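Local coordinates for integron cassette protein (PDB 3FY6), which is of unknown function but is encoded by a mobile integron gene cassette of Vibrio cholerae and forms a two-chain assembly, at residues T10-N15 with E97-L102; V29-D34 with L86-G91. One frame throughout, in Å; residues are numbered along the deposited sequence.

Contact 1: T10-N15 with E97-L102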
loop_
_atom_site.group_PDB
_atom_site.type_symbol
_atom_site.label_atom_id
_atom_site.label_comp_id
_atom_site.label_asym_id
_atom_site.label_seq_id
_atom_site.Cartn_x
_atom_site.Cartn_y
_atom_site.Cartn_z
ATOM N N THR A 10 4.312 16.105 21.432
ATOM C CA THR A 10 5.027 16.741 20.331
ATOM C C THR A 10 4.317 16.607 18.998
ATOM O O THR A 10 3.423 15.776 18.825
ATOM C CB THR A 10 6.480 16.241 20.208
ATOM O OG1 THR A 10 6.509 14.997 19.500
ATOM C CG2 THR A 10 7.077 16.047 21.584
ATOM N N GLU A 11 4.722 17.445 18.057
ATOM C CA GLU A 11 4.044 17.540 16.779
ATOM C C GLU A 11 5.063 17.360 15.674
ATOM O O GLU A 11 6.129 17.961 15.700
ATOM C CB GLU A 11 3.370 18.903 16.657
ATOM C CG GLU A 11 2.176 18.934 15.731
ATOM C CD GLU A 11 1.331 20.186 15.927
ATOM O OE1 GLU A 11 1.843 21.296 15.674
ATOM O OE2 GLU A 11 0.155 20.057 16.333
ATOM N N VAL A 12 4.738 16.512 14.711
ATOM C CA VAL A 12 5.611 16.294 13.576
ATOM C C VAL A 12 4.870 16.723 12.307
ATOM O O VAL A 12 3.753 16.283 12.062
ATOM C CB VAL A 12 6.006 14.805 13.479
ATOM C CG1 VAL A 12 7.019 14.594 12.372
ATOM C CG2 VAL A 12 6.572 14.327 14.817
ATOM N N ASN A 13 5.480 17.597 11.516
ATOM C CA ASN A 13 4.890 17.998 10.250
ATOM C C ASN A 13 5.517 17.200 9.119
ATOM O O ASN A 13 6.720 17.244 8.922
ATOM C CB ASN A 13 5.058 19.506 10.017
ATOM C CG ASN A 13 4.013 20.331 10.757
ATOM O OD1 ASN A 13 3.564 19.958 11.836
ATOM N ND2 ASN A 13 3.612 21.448 10.165
ATOM N N LEU A 14 4.694 16.464 8.382
ATOM C CA LEU A 14 5.194 15.605 7.313
ATOM C C LEU A 14 4.752 16.136 5.947
ATOM O O LEU A 14 3.654 16.654 5.807
ATOM C CB LEU A 14 4.694 14.172 7.519
ATOM C CG LEU A 14 5.159 13.482 8.806
ATOM C CD1 LEU A 14 4.504 12.112 8.950
ATOM C CD2 LEU A 14 6.679 13.352 8.815
ATOM N N ASN A 15 5.607 16.000 4.940
ATOM C CA ASN A 15 5.320 16.581 3.635
ATOM C C ASN A 15 5.052 15.504 2.588
ATOM O O ASN A 15 5.973 14.823 2.131
ATOM C CB ASN A 15 6.473 17.485 3.201
ATOM C CG ASN A 15 6.903 18.449 4.305
ATOM O OD1 ASN A 15 8.059 18.460 4.717
ATOM N ND2 ASN A 15 5.963 19.238 4.799
ATOM N N GLU A 97 14.176 12.090 17.293
ATOM C CA GLU A 97 14.177 10.752 16.723
ATOM C C GLU A 97 12.813 10.383 16.135
ATOM O O GLU A 97 12.739 9.843 15.041
ATOM C CB GLU A 97 14.585 9.711 17.763
ATOM C CG GLU A 97 16.076 9.670 18.103
ATOM C CD GLU A 97 16.353 8.743 19.289
ATOM O OE1 GLU A 97 15.906 9.077 20.411
ATOM O OE2 GLU A 97 16.994 7.678 19.101
ATOM N N VAL A 98 11.732 10.665 16.850
ATOM C CA VAL A 98 10.431 10.294 16.320
ATOM C C VAL A 98 10.150 11.112 15.058
ATOM O O VAL A 98 9.538 10.626 14.121
ATOM C CB VAL A 98 9.296 10.392 17.359
ATOM C CG1 VAL A 98 8.975 11.841 17.703
ATOM C CG2 VAL A 98 8.036 9.672 16.833
ATOM N N THR A 99 10.644 12.345 15.033
ATOM C CA THR A 99 10.511 13.198 13.866
ATOM C C THR A 99 11.185 12.610 12.639
ATOM O O THR A 99 10.556 12.497 11.586
ATOM C CB THR A 99 11.073 14.604 14.124
ATOM O OG1 THR A 99 10.322 15.209 15.179
ATOM C CG2 THR A 99 10.952 15.462 12.870
ATOM N N ARG A 100 12.459 12.246 12.771
ATOM C CA ARG A 100 13.197 11.667 11.646
ATOM C C ARG A 100 12.624 10.330 11.189
ATOM O O ARG A 100 12.462 10.099 9.987
ATOM C CB ARG A 100 14.691 11.530 11.952
ATOM C CG ARG A 100 15.485 12.783 11.662
ATOM C CD ARG A 100 15.103 13.391 10.301
ATOM N NE ARG A 100 15.524 12.588 9.147
ATOM C CZ ARG A 100 15.387 12.983 7.882
ATOM N NH1 ARG A 100 14.836 14.157 7.618
ATOM N NH2 ARG A 100 15.794 12.212 6.878
ATOM N N GLU A 101 12.309 9.448 12.135
ATOM C CA GLU A 101 11.755 8.153 11.762
ATOM C C GLU A 101 10.439 8.318 10.951
ATOM O O GLU A 101 10.220 7.622 9.958
ATOM C CB GLU A 101 11.569 7.260 12.992
ATOM C CG GLU A 101 12.898 6.926 13.732
ATOM C CD GLU A 101 13.958 6.281 12.829
ATOM O OE1 GLU A 101 13.600 5.690 11.800
ATOM O OE2 GLU A 101 15.159 6.363 13.149
ATOM N N LEU A 102 9.579 9.249 11.360
ATOM C CA LEU A 102 8.333 9.496 10.635
ATOM C C LEU A 102 8.605 10.160 9.291
ATOM O O LEU A 102 7.909 9.903 8.308
ATOM C CB LEU A 102 7.382 10.364 11.456
ATOM C CG LEU A 102 6.686 9.676 12.629
ATOM C CD1 LEU A 102 5.806 10.671 13.360
ATOM C CD2 LEU A 102 5.858 8.494 12.137
HETATM O O HOH W 1 9.416 18.031 14.839
#
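Strand 10-15 and the early turns of helix 95-114 run in nearly the same direction, their axes 23° apart and 8.8 Å from each other at closest approach. V12 and T99 form the nearest backbone pair, with CA atoms 5.8 Å apart. T10, V12 and L14 point from the strand toward the helix, while E11 and N13 lie on its other side. A helix running almost along a strand, with one strand face buried against it, is the usual alpha/beta packing of a helix on a sheet.

V12 fits between T99 and L102 and uses both methyl groups. V12 CG1, anti to the backbone N, reaches over the T99 backbone, 4.0 Å from T99 CA and close to T99 CG2. V12 CG2, beside the backbone N, meets T99 OG1 and comes within 4.0 Å of L102 CD1. Farther along the strand, L14 crosses L102 at about a right angle; L14 CD2 rests 3.7 Å from L102 O and 4.0 Å from L102 CB. T10 adds a looser touch on V98.

The T99 hydroxyl stands beside its own backbone N (chi1 -62°), where it bonds to the carbonyl of N95 one turn earlier. A water donates to T99 OG1 across 3.0 Å and reaches E11 O only weakly, a polar fringe on an otherwise apolar contact. F81 of helix 77-89 packs on L14 and A84 on L102, and E101 bonds to S119 of the second subunit.

With methyl contacts and no direct polar bond between the segments, the outermost strand of this chain's sheet is probably held to the helix mainly by burial of V12, L14 and L102.

Contact 2: V29-D34 with L86-G91; sequences VELHKD and LEWRKG
Two cationic side chains lie against each other here: K33 NZ is 3.6 Å from R89 NH2, and the lysine's CE sits over one face of the guanidinium. The apposition accompanies a bond from R89 NE to K33 O, 2.7 Å long with a bent N-H...O angle of 140°. The carbonyl oxygen lies nearly in the guanidinium plane, and R89, extended from CG to NE, reaches it from the last turn of helix 77-89. K33 leaves its backbone with CG anti to N (chi1 157°), then bends so that CD also touches R89 NE.

Deeper in, W88 presents one face of its six-membered ring to L31 CB, a CH-pi contact 3.8 Å from the centroid and 14° off the normal. H32 O approaches the ring at its edge, 3.5 Å from W88 CZ3; this carbonyl accepts a bond from W85 NE1, while W88 NE1 bonds to N95. On the other side of the chain, H32 NE2 donates almost straight to E30 OE1 at 2.8 Å, and the imidazole stacks on Y35.

The helix closes with a Schellman motif at G91, whose positive phi allows the turn. The like charges are probably eased by the long, weak salt bridge from K33 to D34 and by the cation-pi contact of R89 with Y49. The bond from R89 NE to K33 O joins the end of the helix to the turn after strand 23-31.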
loop_
_atom_site.group_PDB
_atom_site.type_symbol
_atom_site.label_atom_id
_atom_site.label_comp_id
_atom_site.label_asym_id
_atom_site.label_seq_id
_atom_site.Cartn_x
_atom_site.Cartn_y
_atom_site.Cartn_z
ATOM N N VAL A 29 1.165 15.327 12.479
ATOM C CA VAL A 29 1.061 14.248 13.445
ATOM C C VAL A 29 1.214 14.791 14.859
ATOM O O VAL A 29 2.252 15.345 15.208
ATOM C CB VAL A 29 2.150 13.193 13.215
ATOM C CG1 VAL A 29 1.928 12.002 14.142
ATOM C CG2 VAL A 29 2.150 12.739 11.758
ATOM N N GLU A 30 0.175 14.642 15.672
ATOM C CA GLU A 30 0.253 15.045 17.069
ATOM C C GLU A 30 0.436 13.816 17.951
ATOM O O GLU A 30 -0.435 12.947 17.999
ATOM C CB GLU A 30 -1.012 15.790 17.495
ATOM C CG GLU A 30 -0.977 17.284 17.291
ATOM C CD GLU A 30 -1.978 18.009 18.180
ATOM O OE1 GLU A 30 -2.400 17.423 19.205
ATOM O OE2 GLU A 30 -2.337 19.165 17.861
ATOM N N LEU A 31 1.566 13.748 18.646
ATOM C CA LEU A 31 1.845 12.628 19.540
ATOM C C LEU A 31 1.584 13.033 20.979
ATOM O O LEU A 31 2.149 14.004 21.462
ATOM C CB LEU A 31 3.303 12.185 19.406
ATOM C CG LEU A 31 3.771 11.878 17.989
ATOM C CD1 LEU A 31 5.246 11.547 17.975
ATOM C CD2 LEU A 31 2.960 10.731 17.435
ATOM N N HIS A 32 0.723 12.281 21.653
ATOM C CA HIS A 32 0.487 12.451 23.076
ATOM C C HIS A 32 0.684 11.092 23.716
ATOM O O HIS A 32 0.721 10.071 23.028
ATOM C CB HIS A 32 -0.949 12.914 23.352
ATOM C CG HIS A 32 -1.290 14.242 22.756
ATOM N ND1 HIS A 32 -1.288 15.409 23.492
ATOM C CD2 HIS A 32 -1.652 14.590 21.499
ATOM C CE1 HIS A 32 -1.635 16.418 22.713
ATOM N NE2 HIS A 32 -1.860 15.948 21.498
ATOM N N LYS A 33 0.795 11.080 25.037
ATOM C CA LYS A 33 0.955 9.845 25.785
ATOM C C LYS A 33 -0.219 8.886 25.554
ATOM O O LYS A 33 -0.019 7.695 25.335
ATOM C CB LYS A 33 1.120 10.162 27.275
ATOM C CG LYS A 33 0.750 9.035 28.231
ATOM C CD LYS A 33 1.814 7.949 28.287
ATOM C CE LYS A 33 1.895 7.347 29.688
ATOM N NZ LYS A 33 0.545 7.197 30.310
ATOM N N ASP A 34 -1.435 9.420 25.572
ATOM C CA ASP A 34 -2.639 8.601 25.517
ATOM C C ASP A 34 -3.204 8.373 24.116
ATOM O O ASP A 34 -4.023 7.492 23.926
ATOM C CB ASP A 34 -3.725 9.212 26.401
ATOM C CG ASP A 34 -3.351 9.206 27.868
ATOM O OD1 ASP A 34 -2.591 8.298 28.279
ATOM O OD2 ASP A 34 -3.818 10.107 28.602
ATOM N N LEU A 86 4.221 4.426 19.477
ATOM C CA LEU A 86 4.322 3.562 20.648
ATOM C C LEU A 86 5.745 3.559 21.209
ATOM O O LEU A 86 5.942 3.569 22.421
ATOM C CB LEU A 86 3.862 2.141 20.330
ATOM C CG LEU A 86 2.368 2.000 20.017
ATOM C CD1 LEU A 86 2.022 0.553 19.758
ATOM C CD2 LEU A 86 1.529 2.548 21.159
ATOM N N GLU A 87 6.737 3.559 20.329
ATOM C CA GLU A 87 8.119 3.613 20.792
ATOM C C GLU A 87 8.453 4.957 21.453
ATOM O O GLU A 87 9.124 5.004 22.478
ATOM C CB GLU A 87 9.067 3.299 19.645
ATOM C CG GLU A 87 8.971 1.848 19.205
ATOM C CD GLU A 87 9.346 0.886 20.327
ATOM O OE1 GLU A 87 10.422 1.069 20.937
ATOM O OE2 GLU A 87 8.564 -0.048 20.604
ATOM N N TRP A 88 7.954 6.044 20.879
ATOM C CA TRP A 88 8.159 7.373 21.440
ATOM C C TRP A 88 7.457 7.479 22.781
ATOM O O TRP A 88 7.956 8.099 23.722
ATOM C CB TRP A 88 7.600 8.431 20.488
ATOM C CG TRP A 88 7.474 9.797 21.082
ATOM C CD1 TRP A 88 8.424 10.781 21.084
ATOM C CD2 TRP A 88 6.324 10.348 21.738
ATOM N NE1 TRP A 88 7.938 11.907 21.711
ATOM C CE2 TRP A 88 6.653 11.669 22.121
ATOM C CE3 TRP A 88 5.050 9.856 22.041
ATOM C CZ2 TRP A 88 5.755 12.500 22.793
ATOM C CZ3 TRP A 88 4.155 10.683 22.702
ATOM C CH2 TRP A 88 4.511 11.989 23.071
ATOM N N ARG A 89 6.289 6.860 22.851
ATOM C CA ARG A 89 5.446 6.918 24.027
ATOM C C ARG A 89 6.179 6.433 25.277
ATOM O O ARG A 89 6.108 7.063 26.336
ATOM C CB ARG A 89 4.201 6.069 23.793
ATOM C CG ARG A 89 3.160 6.252 24.847
ATOM C CD ARG A 89 1.992 5.319 24.652
ATOM N NE ARG A 89 1.184 5.313 25.861
ATOM C CZ ARG A 89 1.374 4.470 26.865
ATOM N NH1 ARG A 89 2.331 3.557 26.782
ATOM N NH2 ARG A 89 0.603 4.533 27.944
ATOM N N LYS A 90 6.874 5.304 25.154
ATOM C CA LYS A 90 7.618 4.763 26.282
ATOM C C LYS A 90 9.055 5.273 26.341
ATOM O O LYS A 90 9.885 4.731 27.068
ATOM C CB LYS A 90 7.576 3.234 26.290
ATOM C CG LYS A 90 8.062 2.566 25.028
ATOM C CD LYS A 90 7.512 1.146 24.953
ATOM C CE LYS A 90 8.165 0.350 23.836
ATOM N NZ LYS A 90 7.516 -0.982 23.640
ATOM N N GLY A 91 9.345 6.325 25.582
ATOM C CA GLY A 91 10.645 6.970 25.660
ATOM C C GLY A 91 11.781 6.224 24.981
ATOM O O GLY A 91 12.952 6.476 25.268
#

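Overall arrangement
Both contacts join the same antiparallel sheet to the helices packed on it, through neighbouring strands 10-18 and 23-31 and successive helices 77-89 and 95-114. The strands are linked directly by T10 O to L31 N and V12 O to V29 N, probable hydrogen bonds of 2.8 Å each. V98 of contact 1 packs on both L31 and W88 of contact 2, so the two merge into one apolar layer although their centres lie about 11 Å apart. Contact 1 is buried and mostly aliphatic; contact 2 lies farther from the chain centre, at the surface, where an aromatic contact grades into charged side chains and a hydrogen bond to a turn.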